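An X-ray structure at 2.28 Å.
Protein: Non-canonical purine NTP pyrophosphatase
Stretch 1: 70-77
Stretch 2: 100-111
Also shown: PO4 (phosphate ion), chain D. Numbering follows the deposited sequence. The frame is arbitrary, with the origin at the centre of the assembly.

Stretch 1 (70-77) GLEVFALN
Stretch 2 100-111: KLLNKLGNTTDR

How do the two backbones run? Residues 70-73 are the end of a strand that begins earlier in the chain; Leu71, Glu72 and Val73 have phi/psi near -121/129, -115/116 and -101/118. Phe74 (-44/-61) and Ala75 (-54/-15) then make a short 3-10 segment, with Leu76 N bonded to Val73 O at 2.8 Å, and Asn77 closes the stretch at 34/53. Residues 100-104 finish a helix, Lys104 N reaching Lys100 O at 2.9 Å. Leu105 (-103/19) is the first residue to leave helical angles, and an irregular loop continues to Arg111. The backbones come nearest at Ala75 and Asp110, whose CA atoms are 6.6 Å apart.

What fills the space between strand and helix? Leucine and valine side chains do, without any direct hydrogen bond across the stretches. Leu71 and Leu101, both t at chi1 and p at chi2, meet at 3.5 Å between their CD2 atoms. Val73 (t) places CG2 4.0 Å from Leu101 CD1 and CG1 4.0 Å from Leu105 CD1, so its two methyls reach Leu101 in the helix and Leu105 just past its end. Branched apolar groups suit this buried setting, where they pack without leaving a polar group unpaired.

How does the turn after the strand extend this packing? Leu76 (m, t) points toward stretch 2 and loses more area to it than any other residue of stretch 1. Its CD1 lies 3.5 Å from Leu101 CD1, while its CD2 is 4.3 Å from Leu105 CD2 and 4.4 Å from Lys104 CE, the aliphatic part of a lysine. Leu105 sets out sideways from its CA, but with chi1 at -76° and chi2 at 147° its end comes nearer. The small Ala75 fits the close approach of the loop: its CB is 4.0 Å from Leu105 CD2, 3.6 Å from Thr108 CG2 and 3.6 Å from Asp110 O.

Where do polar groups join the stretches? A water accepts from Ala75 N at 2.4 Å, a short distance, and donates to Asp110 O at 2.9 Å, linking the two backbones. Asp110 (chi1 t) brings OD2 within 3.5 Å of Phe74 CD1, oblique to the exposed ring, whose chi1 is t and chi2 -72°. Arg111 points away; its NE donates to Thr108 O at 3.0 Å, a bond within the loop.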

ATOM      1  N   GLY A  70     -10.818   9.913   4.986  1.00 24.93           N
ATOM      2  CA  GLY A  70     -10.811  11.344   4.782  1.00 27.29           C
ATOM      3  C   GLY A  70      -9.671  11.821   3.906  1.00 27.79           C
ATOM      4  O   GLY A  70      -8.859  11.033   3.410  1.00 28.35           O
ATOM      5  N   LEU A  71      -9.621  13.132   3.723  1.00 28.87           N
ATOM      6  CA  LEU A  71      -8.647  13.776   2.868  1.00 27.44           C
ATOM      7  C   LEU A  71      -7.846  14.753   3.710  1.00 28.87           C
ATOM      8  O   LEU A  71      -8.416  15.561   4.447  1.00 31.27           O
ATOM      9  CB  LEU A  71      -9.398  14.515   1.768  1.00 29.86           C
ATOM     10  CG  LEU A  71      -8.642  15.416   0.809  1.00 32.87           C
ATOM     11  CD1 LEU A  71      -7.656  14.608  -0.015  1.00 32.75           C
ATOM     12  CD2 LEU A  71      -9.672  16.065  -0.090  1.00 31.28           C
ATOM     13  N   GLU A  72      -6.528  14.659   3.627  1.00 27.66           N
ATOM     14  CA  GLU A  72      -5.632  15.533   4.368  1.00 29.48           C
ATOM     15  C   GLU A  72      -4.856  16.369   3.360  1.00 34.30           C
ATOM     16  O   GLU A  72      -4.102  15.829   2.553  1.00 33.58           O
ATOM     17  CB  GLU A  72      -4.664  14.706   5.230  1.00 29.16           C
ATOM     18  CG  GLU A  72      -5.359  13.861   6.295  1.00 34.01           C
ATOM     19  CD  GLU A  72      -4.395  12.999   7.098  1.00 37.76           C
ATOM     20  OE1 GLU A  72      -3.217  12.842   6.682  1.00 35.17           O
ATOM     21  OE2 GLU A  72      -4.818  12.468   8.150  1.00 41.36           O
ATOM     22  N   VAL A  73      -5.059  17.682   3.373  1.00 30.39           N
ATOM     23  CA  VAL A  73      -4.373  18.545   2.407  1.00 32.40           C
ATOM     24  C   VAL A  73      -3.173  19.252   3.036  1.00 31.71           C
ATOM     25  O   VAL A  73      -3.337  20.034   3.970  1.00 39.51           O
ATOM     26  CB  VAL A  73      -5.318  19.625   1.849  1.00 36.99           C
ATOM     27  CG1 VAL A  73      -4.575  20.503   0.834  1.00 33.88           C
ATOM     28  CG2 VAL A  73      -6.556  18.985   1.232  1.00 31.81           C
ATOM     29  N   PHE A  74      -1.983  18.984   2.520  1.00 33.57           N
ATOM     30  CA  PHE A  74      -0.751  19.542   3.077  1.00 40.99           C
ATOM     31  C   PHE A  74      -0.879  21.038   3.416  1.00 39.84           C
ATOM     32  O   PHE A  74      -0.777  21.431   4.582  1.00 41.74           O
ATOM     33  CB  PHE A  74       0.423  19.292   2.113  1.00 41.80           C
ATOM     34  CG  PHE A  74       1.779  19.671   2.680  1.00 52.31           C
ATOM     35  CD1 PHE A  74       2.140  21.009   2.850  1.00 51.41           C
ATOM     36  CD2 PHE A  74       2.697  18.691   3.031  1.00 52.30           C
ATOM     37  CE1 PHE A  74       3.376  21.356   3.377  1.00 47.97           C
ATOM     38  CE2 PHE A  74       3.936  19.037   3.552  1.00 52.41           C
ATOM     39  CZ  PHE A  74       4.271  20.374   3.723  1.00 53.02           C
ATOM     40  N   ALA A  75      -1.145  21.859   2.408  1.00 36.94           N
ATOM     41  CA  ALA A  75      -1.245  23.308   2.610  1.00 38.51           C
ATOM     42  C   ALA A  75      -2.240  23.743   3.691  1.00 40.90           C
ATOM     43  O   ALA A  75      -2.205  24.887   4.126  1.00 43.03           O
ATOM     44  CB  ALA A  75      -1.546  24.020   1.294  1.00 32.87           C
ATOM     45  N   LEU A  76      -3.127  22.852   4.123  1.00 38.48           N
ATOM     46  CA  LEU A  76      -4.068  23.211   5.177  1.00 34.65           C
ATOM     47  C   LEU A  76      -3.749  22.453   6.448  1.00 38.09           C
ATOM     48  O   LEU A  76      -4.636  22.229   7.270  1.00 39.23           O
ATOM     49  CB  LEU A  76      -5.499  22.907   4.746  1.00 36.46           C
ATOM     50  CG  LEU A  76      -5.926  23.418   3.368  1.00 35.27           C
ATOM     51  CD1 LEU A  76      -7.372  23.042   3.104  1.00 35.15           C
ATOM     52  CD2 LEU A  76      -5.745  24.925   3.262  1.00 39.34           C
ATOM     53  N   ASN A  77      -2.475  22.079   6.595  1.00 41.85           N
ATOM     54  CA  ASN A  77      -1.998  21.167   7.648  1.00 47.07           C
ATOM     55  C   ASN A  77      -2.989  20.057   8.069  1.00 46.58           C
ATOM     56  O   ASN A  77      -3.294  19.882   9.253  1.00 42.98           O
ATOM     57  CB  ASN A  77      -1.396  21.924   8.855  1.00 48.12           C
ATOM     58  CG  ASN A  77      -2.419  22.756   9.606  1.00 55.23           C
ATOM     59  OD1 ASN A  77      -2.962  22.322  10.624  1.00 60.07           O
ATOM     60  ND2 ASN A  77      -2.672  23.969   9.118  1.00 59.97           N
ATOM     61  N   LYS A 100     -16.078  24.285  -0.719  1.00 33.45           N
ATOM     62  CA  LYS A 100     -15.328  24.849   0.400  1.00 36.64           C
ATOM     63  C   LYS A 100     -13.828  24.587   0.288  1.00 34.28           C
ATOM     64  O   LYS A 100     -13.025  25.517   0.333  1.00 37.12           O
ATOM     65  CB  LYS A 100     -15.831  24.315   1.732  1.00 32.74           C
ATOM     66  CG  LYS A 100     -15.096  24.938   2.903  1.00 32.91           C
ATOM     67  CD  LYS A 100     -15.661  24.435   4.226  1.00 35.81           C
ATOM     68  CE  LYS A 100     -14.879  24.983   5.402  1.00 33.35           C
ATOM     69  NZ  LYS A 100     -15.481  24.508   6.669  1.00 43.95           N
ATOM     70  N   LEU A 101     -13.455  23.322   0.133  1.00 35.73           N
ATOM     71  CA  LEU A 101     -12.048  22.971  -0.013  1.00 33.12           C
ATOM     72  C   LEU A 101     -11.398  23.725  -1.167  1.00 31.94           C
ATOM     73  O   LEU A 101     -10.317  24.271  -1.010  1.00 30.29           O
ATOM     74  CB  LEU A 101     -11.886  21.470  -0.200  1.00 28.58           C
ATOM     75  CG  LEU A 101     -10.429  21.025  -0.306  1.00 30.85           C
ATOM     76  CD1 LEU A 101      -9.632  21.552   0.858  1.00 33.70           C
ATOM     77  CD2 LEU A 101     -10.385  19.523  -0.297  1.00 38.70           C
ATOM     78  N   LEU A 102     -12.058  23.774  -2.321  1.00 29.14           N
ATOM     79  CA  LEU A 102     -11.501  24.525  -3.443  1.00 33.77           C
ATOM     80  C   LEU A 102     -11.306  26.016  -3.116  1.00 36.90           C
ATOM     81  O   LEU A 102     -10.235  26.575  -3.386  1.00 34.98           O
ATOM     82  CB  LEU A 102     -12.341  24.335  -4.707  1.00 32.59           C
ATOM     83  CG  LEU A 102     -12.193  22.959  -5.350  1.00 31.92           C
ATOM     84  CD1 LEU A 102     -13.104  22.817  -6.561  1.00 29.62           C
ATOM     85  CD2 LEU A 102     -10.743  22.763  -5.747  1.00 31.25           C
ATOM     86  N   ASN A 103     -12.327  26.648  -2.530  1.00 35.77           N
ATOM     87  CA  ASN A 103     -12.250  28.065  -2.160  1.00 38.56           C
ATOM     88  C   ASN A 103     -11.081  28.337  -1.240  1.00 40.11           C
ATOM     89  O   ASN A 103     -10.326  29.289  -1.448  1.00 38.81           O
ATOM     90  CB  ASN A 103     -13.536  28.540  -1.475  1.00 39.84           C
ATOM     91  CG  ASN A 103     -14.680  28.732  -2.448  1.00 45.02           C
ATOM     92  OD1 ASN A 103     -14.464  28.850  -3.653  1.00 52.17           O
ATOM     93  ND2 ASN A 103     -15.911  28.780  -1.927  1.00 46.89           N
ATOM     94  N   LYS A 104     -10.926  27.484  -0.233  1.00 34.35           N
ATOM     95  CA  LYS A 104      -9.825  27.622   0.712  1.00 34.35           C
ATOM     96  C   LYS A 104      -8.440  27.456   0.089  1.00 38.54           C
ATOM     97  O   LYS A 104      -7.461  27.942   0.636  1.00 33.75           O
ATOM     98  CB  LYS A 104     -10.012  26.675   1.896  1.00 31.82           C
ATOM     99  CG  LYS A 104     -11.168  27.058   2.799  1.00 39.62           C
ATOM    100  CD  LYS A 104     -10.892  26.656   4.250  1.00 43.15           C
ATOM    101  CE  LYS A 104      -9.441  26.932   4.633  1.00 40.78           C
ATOM    102  NZ  LYS A 104      -9.180  26.811   6.099  1.00 54.92           N
ATOM    103  N   LEU A 105      -8.358  26.785  -1.058  1.00 41.10           N
ATOM    104  CA  LEU A 105      -7.082  26.644  -1.761  1.00 39.09           C
ATOM    105  C   LEU A 105      -6.938  27.578  -2.984  1.00 43.29           C
ATOM    106  O   LEU A 105      -6.081  27.360  -3.852  1.00 43.44           O
ATOM    107  CB  LEU A 105      -6.855  25.176  -2.150  1.00 42.06           C
ATOM    108  CG  LEU A 105      -6.434  24.243  -1.008  1.00 39.79           C
ATOM    109  CD1 LEU A 105      -7.011  22.860  -1.241  1.00 41.33           C
ATOM    110  CD2 LEU A 105      -4.907  24.150  -0.841  1.00 26.40           C
ATOM    111  N   GLY A 106      -7.754  28.631  -3.021  1.00 42.60           N
ATOM    112  CA  GLY A 106      -7.872  29.528  -4.168  1.00 45.75           C
ATOM    113  C   GLY A 106      -6.662  29.797  -5.054  1.00 52.42           C
ATOM    114  O   GLY A 106      -6.731  29.673  -6.287  1.00 52.38           O
ATOM    115  N   ASN A 107      -5.548  30.178  -4.445  1.00 51.55           N
ATOM    116  CA  ASN A 107      -4.355  30.436  -5.243  1.00 53.55           C
ATOM    117  C   ASN A 107      -3.219  29.438  -5.000  1.00 50.56           C
ATOM    118  O   ASN A 107      -2.362  29.269  -5.869  1.00 50.68           O
ATOM    119  CB  ASN A 107      -3.883  31.883  -5.053  1.00 52.43           C
ATOM    120  CG  ASN A 107      -4.957  32.895  -5.428  1.00 56.77           C
ATOM    121  OD1 ASN A 107      -5.245  33.103  -6.618  1.00 54.04           O
ATOM    122  ND2 ASN A 107      -5.565  33.525  -4.413  1.00 42.07           N
ATOM    123  N   THR A 108      -3.237  28.783  -3.835  1.00 47.36           N
ATOM    124  CA  THR A 108      -2.181  27.860  -3.386  1.00 45.91           C
ATOM    125  C   THR A 108      -1.552  26.999  -4.503  1.00 43.01           C
ATOM    126  O   THR A 108      -2.266  26.416  -5.320  1.00 40.46           O
ATOM    127  CB  THR A 108      -2.716  26.938  -2.275  1.00 45.24           C
ATOM    128  OG1 THR A 108      -3.448  27.713  -1.317  1.00 40.92           O
ATOM    129  CG2 THR A 108      -1.577  26.214  -1.585  1.00 45.18           C
ATOM    130  N   THR A 109      -0.220  26.939  -4.549  1.00 45.84           N
ATOM    131  CA  THR A 109       0.473  26.178  -5.601  1.00 45.03           C
ATOM    132  C   THR A 109       0.953  24.789  -5.171  1.00 40.72           C
ATOM    133  O   THR A 109       1.138  23.907  -6.011  1.00 37.33           O
ATOM    134  CB  THR A 109       1.679  26.946  -6.194  1.00 46.49           C
ATOM    135  OG1 THR A 109       2.584  27.298  -5.142  1.00 48.22           O
ATOM    136  CG2 THR A 109       1.216  28.199  -6.925  1.00 44.76           C
ATOM    137  N   ASP A 110       1.190  24.605  -3.877  1.00 40.85           N
ATOM    138  CA  ASP A 110       1.512  23.285  -3.349  1.00 41.46           C
ATOM    139  C   ASP A 110       0.196  22.607  -2.960  1.00 35.97           C
ATOM    140  O   ASP A 110      -0.292  22.787  -1.848  1.00 31.90           O
ATOM    141  CB  ASP A 110       2.440  23.413  -2.133  1.00 40.76           C
ATOM    142  CG  ASP A 110       2.727  22.077  -1.456  1.00 42.62           C
ATOM    143  OD1 ASP A 110       2.511  21.009  -2.076  1.00 34.00           O
ATOM    144  OD2 ASP A 110       3.183  22.089  -0.290  1.00 44.22           O
ATOM    145  N   ARG A 111      -0.376  21.836  -3.880  1.00 33.57           N
ATOM    146  CA  ARG A 111      -1.694  21.246  -3.655  1.00 35.86           C
ATOM    147  C   ARG A 111      -1.640  19.778  -3.233  1.00 35.96           C
ATOM    148  O   ARG A 111      -2.633  19.046  -3.374  1.00 33.55           O
ATOM    149  CB  ARG A 111      -2.548  21.371  -4.918  1.00 39.87           C
ATOM    150  CG  ARG A 111      -2.406  22.704  -5.662  1.00 41.16           C
ATOM    151  CD  ARG A 111      -3.688  23.040  -6.386  1.00 30.95           C
ATOM    152  NE  ARG A 111      -4.291  24.226  -5.804  1.00 42.82           N
ATOM    153  CZ  ARG A 111      -5.588  24.473  -5.772  1.00 39.55           C
ATOM    154  NH1 ARG A 111      -6.451  23.611  -6.280  1.00 33.41           N
ATOM    155  NH2 ARG A 111      -6.016  25.594  -5.216  1.00 49.89           N
TER
HETATM  156  P   PO4 D 801       1.821  29.072  -2.440  1.00 86.11           P
HETATM  157  O1  PO4 D 801       2.027  27.613  -2.053  1.00 62.77           O
HETATM  158  O2  PO4 D 801       2.161  29.246  -3.909  1.00 67.06           O
HETATM  159  O3  PO4 D 801       2.702  30.001  -1.625  1.00 71.25           O
HETATM  160  O4  PO4 D 801       0.377  29.455  -2.182  1.00 63.61           O
HETATM  161  O   HOH W   1      -1.646  21.206   0.119  1.00 36.67           O